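Nuclear hormone receptor FTZ-F1 (Drosophila melanogaster, PDB 2XHS) probably regulates transcription as an NR5A-class nuclear receptor, through a ligand-binding domain that can bind a peptide of the Fushi tarazu protein. Local coordinates at residues K37-Q42 with F48-K53; Q138-D143 with V203-E208. All coordinates share one frame; numbering follows the deposited sequence.

Contact 1: K37-Q42 with F48-K53; sequences KQTYNQ and FELMCK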
loop_
_atom_site.group_PDB
_atom_site.type_symbol
_atom_site.label_atom_id
_atom_site.label_comp_id
_atom_site.label_asym_id
_atom_site.label_seq_id
_atom_site.Cartn_x
_atom_site.Cartn_y
_atom_site.Cartn_z
ATOM N N LYS A 37 11.301 -1.561 19.250
ATOM C CA LYS A 37 12.575 -2.218 19.282
ATOM C C LYS A 37 13.673 -1.329 18.799
ATOM O O LYS A 37 14.767 -1.385 19.288
ATOM C CB LYS A 37 12.541 -3.473 18.459
ATOM C CG LYS A 37 13.874 -4.000 18.174
ATOM C CD LYS A 37 13.790 -5.373 17.626
ATOM C CE LYS A 37 15.148 -5.894 17.330
ATOM N NZ LYS A 37 15.054 -7.233 16.745
ATOM N N GLN A 38 13.401 -0.527 17.804
ATOM C CA GLN A 38 14.441 0.307 17.277
ATOM C C GLN A 38 14.812 1.447 18.153
ATOM O O GLN A 38 15.811 2.064 17.947
ATOM C CB GLN A 38 14.095 0.818 15.893
ATOM C CG GLN A 38 14.072 -0.233 14.826
ATOM C CD GLN A 38 15.320 -1.026 14.749
ATOM O OE1 GLN A 38 16.328 -0.539 14.304
ATOM N NE2 GLN A 38 15.255 -2.265 15.150
ATOM N N THR A 39 13.979 1.785 19.102
ATOM C CA THR A 39 14.246 2.980 19.843
ATOM C C THR A 39 14.505 2.839 21.319
ATOM O O THR A 39 15.098 3.703 21.919
ATOM C CB THR A 39 13.100 3.906 19.645
ATOM O OG1 THR A 39 11.921 3.257 20.102
ATOM C CG2 THR A 39 12.929 4.167 18.216
ATOM N N TYR A 40 14.046 1.779 21.937
ATOM C CA TYR A 40 14.240 1.703 23.366
ATOM C C TYR A 40 15.704 1.600 23.704
ATOM O O TYR A 40 16.482 1.002 22.989
ATOM C CB TYR A 40 13.454 0.562 23.975
ATOM C CG TYR A 40 14.259 -0.647 24.309
ATOM C CD1 TYR A 40 14.667 -1.517 23.334
ATOM C CD2 TYR A 40 14.587 -0.930 25.611
ATOM C CE1 TYR A 40 15.392 -2.624 23.639
ATOM C CE2 TYR A 40 15.316 -2.035 25.932
ATOM C CZ TYR A 40 15.717 -2.883 24.942
ATOM O OH TYR A 40 16.452 -3.995 25.268
ATOM N N ASN A 41 16.087 2.238 24.789
ATOM C CA ASN A 41 17.466 2.241 25.193
ATOM C C ASN A 41 18.384 2.854 24.170
ATOM O O ASN A 41 19.508 2.433 24.040
ATOM C CB ASN A 41 17.939 0.823 25.495
ATOM C CG ASN A 41 17.711 0.426 26.936
ATOM O OD1 ASN A 41 18.209 1.066 27.849
ATOM N ND2 ASN A 41 16.972 -0.643 27.143
ATOM N N GLN A 42 17.909 3.818 23.416
ATOM C CA GLN A 42 18.779 4.479 22.477
ATOM C C GLN A 42 18.658 5.951 22.677
ATOM O O GLN A 42 17.588 6.460 22.693
ATOM C CB GLN A 42 18.381 4.114 21.073
ATOM C CG GLN A 42 18.813 2.754 20.687
ATOM C CD GLN A 42 20.180 2.770 20.142
ATOM O OE1 GLN A 42 20.595 3.750 19.552
ATOM N NE2 GLN A 42 20.894 1.679 20.299
ATOM N N PHE A 48 14.942 9.719 9.869
ATOM C CA PHE A 48 14.752 9.390 8.491
ATOM C C PHE A 48 15.084 7.964 8.268
ATOM O O PHE A 48 14.402 7.280 7.582
ATOM C CB PHE A 48 15.579 10.272 7.598
ATOM C CG PHE A 48 15.457 9.932 6.160
ATOM C CD1 PHE A 48 14.437 10.407 5.417
ATOM C CD2 PHE A 48 16.355 9.114 5.568
ATOM C CE1 PHE A 48 14.326 10.086 4.161
ATOM C CE2 PHE A 48 16.234 8.804 4.292
ATOM C CZ PHE A 48 15.225 9.290 3.590
ATOM N N GLU A 49 16.143 7.494 8.867
ATOM C CA GLU A 49 16.513 6.121 8.669
ATOM C C GLU A 49 15.460 5.190 9.157
ATOM O O GLU A 49 15.269 4.151 8.593
ATOM C CB GLU A 49 17.761 5.793 9.444
ATOM C CG GLU A 49 19.010 6.367 8.919
ATOM C CD GLU A 49 20.167 5.510 9.230
ATOM O OE1 GLU A 49 20.063 4.706 10.141
ATOM O OE2 GLU A 49 21.195 5.640 8.581
ATOM N N LEU A 50 14.825 5.547 10.253
ATOM C CA LEU A 50 13.799 4.741 10.869
ATOM C C LEU A 50 12.607 4.599 9.980
ATOM O O LEU A 50 12.065 3.545 9.825
ATOM C CB LEU A 50 13.373 5.396 12.153
ATOM C CG LEU A 50 13.167 4.560 13.402
ATOM C CD1 LEU A 50 12.368 5.324 14.371
ATOM C CD2 LEU A 50 12.501 3.291 13.098
HETATM N N MSE A 51 12.229 5.678 9.350
HETATM C CA MSE A 51 11.091 5.656 8.505
HETATM C C MSE A 51 11.345 4.666 7.431
HETATM O O MSE A 51 10.476 3.961 7.037
HETATM C CB MSE A 51 10.889 7.019 7.899
HETATM C CG MSE A 51 9.652 7.134 7.124
HETATM SE SE MSE A 51 9.747 8.547 5.999
HETATM C CE MSE A 51 10.769 7.771 4.663
ATOM N N CYS A 52 12.563 4.639 6.947
ATOM C CA CYS A 52 12.989 3.721 5.922
ATOM C C CYS A 52 12.940 2.311 6.389
ATOM O O CYS A 52 12.712 1.419 5.617
ATOM C CB CYS A 52 14.368 4.052 5.427
ATOM S SG CYS A 52 14.436 5.372 4.314
ATOM N N LYS A 53 13.222 2.105 7.655
ATOM C CA LYS A 53 13.174 0.794 8.221
ATOM C C LYS A 53 11.790 0.263 8.206
ATOM O O LYS A 53 11.563 -0.890 7.980
ATOM C CB LYS A 53 13.713 0.829 9.626
ATOM C CG LYS A 53 15.073 0.256 9.714
ATOM C CD LYS A 53 15.564 0.170 11.095
ATOM C CE LYS A 53 16.530 1.258 11.380
ATOM N NZ LYS A 53 17.350 0.917 12.541
#
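Gln38 and Lys53 meet across an antiparallel helical hairpin of the nuclear receptor ligand-binding domain, between the last turn of helix 24-39 and the start of helix 47-67. A type II beta turn from Thr39 to Gln42 follows in the connection to the second helix. The two polar side chains come from opposite directions, and Lys53 NZ donates a hydrogen bond to Gln38 OE1 at 2.5 Å, a length not to be leaned on at 2.8 Å resolution. Its C=O...N angle is 147°, with the donor tilted 21° from the carbonyl plane. The lysine chain bends at chi3 (-103°), which brings NZ to the amide oxygen; lower down, Lys53 CD lies 4.0 Å from Gln38 CG.

Leu50 supplies the apolar half. Leu50 CD2 reaches Gln38 CB at 4.1 Å, while Leu50 CD1 meets Thr39 CG2 at the same separation, the latter two side chains crossing at about a right angle. Thr39 OG1 turns back to the carbonyl oxygen of Leu35, which leaves the methyl to face Leu50. Leu50 also packs on Leu34 and Leu35 of the facing helix and on Phe117 of strand 116-118. A leucine in place of Gln38 would probably leave the Lys53 ammonium without its mate across the hairpin. Because a neutral amide receives the lysine, the polar link is directional but carries no ion pair, and its strength probably depends on how the amide is turned.

Contact 2: Q138-D143 with V203-E208; sequences QNKLQD and VNILPE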
loop_
_atom_site.group_PDB
_atom_site.type_symbol
_atom_site.label_atom_id
_atom_site.label_comp_id
_atom_site.label_asym_id
_atom_site.label_seq_id
_atom_site.Cartn_x
_atom_site.Cartn_y
_atom_site.Cartn_z
ATOM N N GLN A 138 -7.704 11.931 1.055
ATOM C CA GLN A 138 -8.362 11.305 2.167
ATOM C C GLN A 138 -9.750 11.811 2.271
ATOM O O GLN A 138 -10.634 11.076 2.562
ATOM C CB GLN A 138 -7.655 11.604 3.470
ATOM C CG GLN A 138 -8.159 10.756 4.595
ATOM C CD GLN A 138 -7.527 11.025 5.900
ATOM O OE1 GLN A 138 -6.367 10.806 6.079
ATOM N NE2 GLN A 138 -8.301 11.463 6.834
ATOM N N ASN A 139 -9.944 13.094 2.065
ATOM C CA ASN A 139 -11.267 13.659 2.066
ATOM C C ASN A 139 -12.141 13.157 0.949
ATOM O O ASN A 139 -13.300 12.919 1.131
ATOM C CB ASN A 139 -11.180 15.160 1.979
ATOM C CG ASN A 139 -10.926 15.792 3.294
ATOM O OD1 ASN A 139 -11.458 15.371 4.303
ATOM N ND2 ASN A 139 -10.139 16.839 3.295
ATOM N N LYS A 140 -11.588 13.037 -0.236
ATOM C CA LYS A 140 -12.365 12.596 -1.355
ATOM C C LYS A 140 -12.840 11.221 -1.089
ATOM O O LYS A 140 -13.949 10.892 -1.371
ATOM C CB LYS A 140 -11.503 12.577 -2.593
ATOM C CG LYS A 140 -11.544 13.800 -3.438
ATOM C CD LYS A 140 -10.529 13.710 -4.502
ATOM C CE LYS A 140 -10.772 14.669 -5.585
ATOM N NZ LYS A 140 -9.559 14.823 -6.363
ATOM N N LEU A 141 -11.949 10.405 -0.574
ATOM C CA LEU A 141 -12.237 9.028 -0.279
ATOM C C LEU A 141 -13.266 8.850 0.760
ATOM O O LEU A 141 -14.091 8.012 0.638
ATOM C CB LEU A 141 -10.977 8.316 0.149
ATOM C CG LEU A 141 -10.147 7.740 -0.979
ATOM C CD1 LEU A 141 -8.928 7.181 -0.446
ATOM C CD2 LEU A 141 -10.882 6.671 -1.626
ATOM N N GLN A 142 -13.202 9.647 1.800
ATOM C CA GLN A 142 -14.160 9.588 2.889
ATOM C C GLN A 142 -15.542 9.918 2.454
ATOM O O GLN A 142 -16.481 9.304 2.837
ATOM C CB GLN A 142 -13.779 10.583 3.960
ATOM C CG GLN A 142 -12.849 10.075 5.016
ATOM C CD GLN A 142 -12.304 11.169 5.848
ATOM O OE1 GLN A 142 -11.620 10.934 6.808
ATOM N NE2 GLN A 142 -12.613 12.381 5.489
ATOM N N ASP A 143 -15.662 10.924 1.639
ATOM C CA ASP A 143 -16.941 11.333 1.175
ATOM C C ASP A 143 -17.539 10.236 0.367
ATOM O O ASP A 143 -18.729 10.163 0.212
ATOM C CB ASP A 143 -16.816 12.574 0.347
ATOM C CG ASP A 143 -16.619 13.783 1.174
ATOM O OD1 ASP A 143 -17.012 13.770 2.350
ATOM O OD2 ASP A 143 -16.103 14.769 0.645
ATOM N N VAL A 203 -12.224 4.864 -8.666
ATOM C CA VAL A 203 -11.281 4.549 -9.716
ATOM C C VAL A 203 -10.484 5.733 -10.136
ATOM O O VAL A 203 -9.383 5.615 -10.574
ATOM C CB VAL A 203 -11.948 4.038 -10.926
ATOM C CG1 VAL A 203 -10.998 4.089 -12.025
ATOM C CG2 VAL A 203 -12.336 2.659 -10.713
ATOM N N ASN A 204 -11.075 6.891 -10.038
ATOM C CA ASN A 204 -10.413 8.093 -10.430
ATOM C C ASN A 204 -9.264 8.494 -9.575
ATOM O O ASN A 204 -8.432 9.247 -9.987
ATOM C CB ASN A 204 -11.393 9.212 -10.505
ATOM C CG ASN A 204 -12.198 9.169 -11.734
ATOM O OD1 ASN A 204 -11.749 8.722 -12.762
ATOM N ND2 ASN A 204 -13.387 9.676 -11.651
ATOM N N ILE A 205 -9.285 8.048 -8.343
ATOM C CA ILE A 205 -8.261 8.310 -7.368
ATOM C C ILE A 205 -6.950 7.645 -7.669
ATOM O O ILE A 205 -5.913 8.139 -7.353
ATOM C CB ILE A 205 -8.733 7.931 -6.007
ATOM C CG1 ILE A 205 -10.021 8.629 -5.724
ATOM C CG2 ILE A 205 -7.852 8.482 -5.008
ATOM C CD1 ILE A 205 -9.807 9.888 -5.032
ATOM N N LEU A 206 -6.995 6.514 -8.304
ATOM C CA LEU A 206 -5.791 5.771 -8.453
ATOM C C LEU A 206 -4.732 6.544 -9.165
ATOM O O LEU A 206 -3.592 6.471 -8.825
ATOM C CB LEU A 206 -6.084 4.474 -9.170
ATOM C CG LEU A 206 -6.902 3.525 -8.318
ATOM C CD1 LEU A 206 -7.144 2.289 -9.026
ATOM C CD2 LEU A 206 -6.176 3.216 -7.111
ATOM N N PRO A 207 -5.113 7.281 -10.169
ATOM C CA PRO A 207 -4.196 8.080 -10.926
ATOM C C PRO A 207 -3.596 9.144 -10.075
ATOM O O PRO A 207 -2.451 9.457 -10.238
ATOM C CB PRO A 207 -5.094 8.707 -11.957
ATOM C CG PRO A 207 -6.333 8.024 -11.888
ATOM C CD PRO A 207 -6.278 6.942 -10.960
ATOM N N GLU A 208 -4.400 9.729 -9.218
ATOM C CA GLU A 208 -3.968 10.760 -8.333
ATOM C C GLU A 208 -2.996 10.250 -7.345
ATOM O O GLU A 208 -2.040 10.885 -7.034
ATOM C CB GLU A 208 -5.160 11.303 -7.597
ATOM C CG GLU A 208 -6.283 11.702 -8.479
ATOM C CD GLU A 208 -7.192 12.678 -7.831
ATOM O OE1 GLU A 208 -6.697 13.651 -7.292
ATOM O OE2 GLU A 208 -8.398 12.488 -7.888
#
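Lys140 reaches over Ile205 to Glu208, and the apolar part of this crossing is the more closely packed. Ile205 points its CB at the facing helix, and its terminal CD1 nestles against the lysine's aliphatic chain, 3.9 Å from Lys140 CD and 4.0 Å from Lys140 CB. The two side chains cross obliquely. Leu141 approaches more loosely beside this pair, with Leu141 CD2 4.6 Å from Ile205 CG1, and it rests on Leu97 of helix 77-102 as well. Leu137, one turn before Leu141, touches both Ile205 and Glu208.

These are two helices of the layered helical ligand-binding domain, 135-143 and the long 198-224, running in broadly opposite directions. Pro207, whose N makes no bond to the preceding turn, puts a kink in the longer one.

Toward the solvent side the contact turns polar and thins to a single ion pair between partly exposed residues. Extended beyond CG, Lys140 meets Glu208 coming from the opposite direction. Lys140 NZ lies 3.0 Å from Glu208 OE2, on the syn lone pair of that oxygen, and makes a weak second bond of 3.2 Å to Glu208 OE1, so the ammonium straddles the carboxylate unevenly. Glu208 OE1 has another hydrogen-bond partner in the structure.

How the contacts relate
Contact 1 closes before contact 2 opens along the chain, and the two lie on opposite sides of the chain's centre. Their centres are 31 Å apart and their nearest atoms about 16 Å, so they do not touch. Contact 1 joins helices 24-39 and 47-67, which follow each other directly; contact 2 ties helix 135-143 to helix 198-224 across about sixty residues. They share no helix between their segments, but helix 198-224 spans the gap: it carries residues 203-208 near one end, and Lys223 near its other end makes a cation-pi contact with Phe48. Within one ligand-binding domain, contact 1 thus joins helices that are neighbours in sequence and contact 2 joins helices far apart in it.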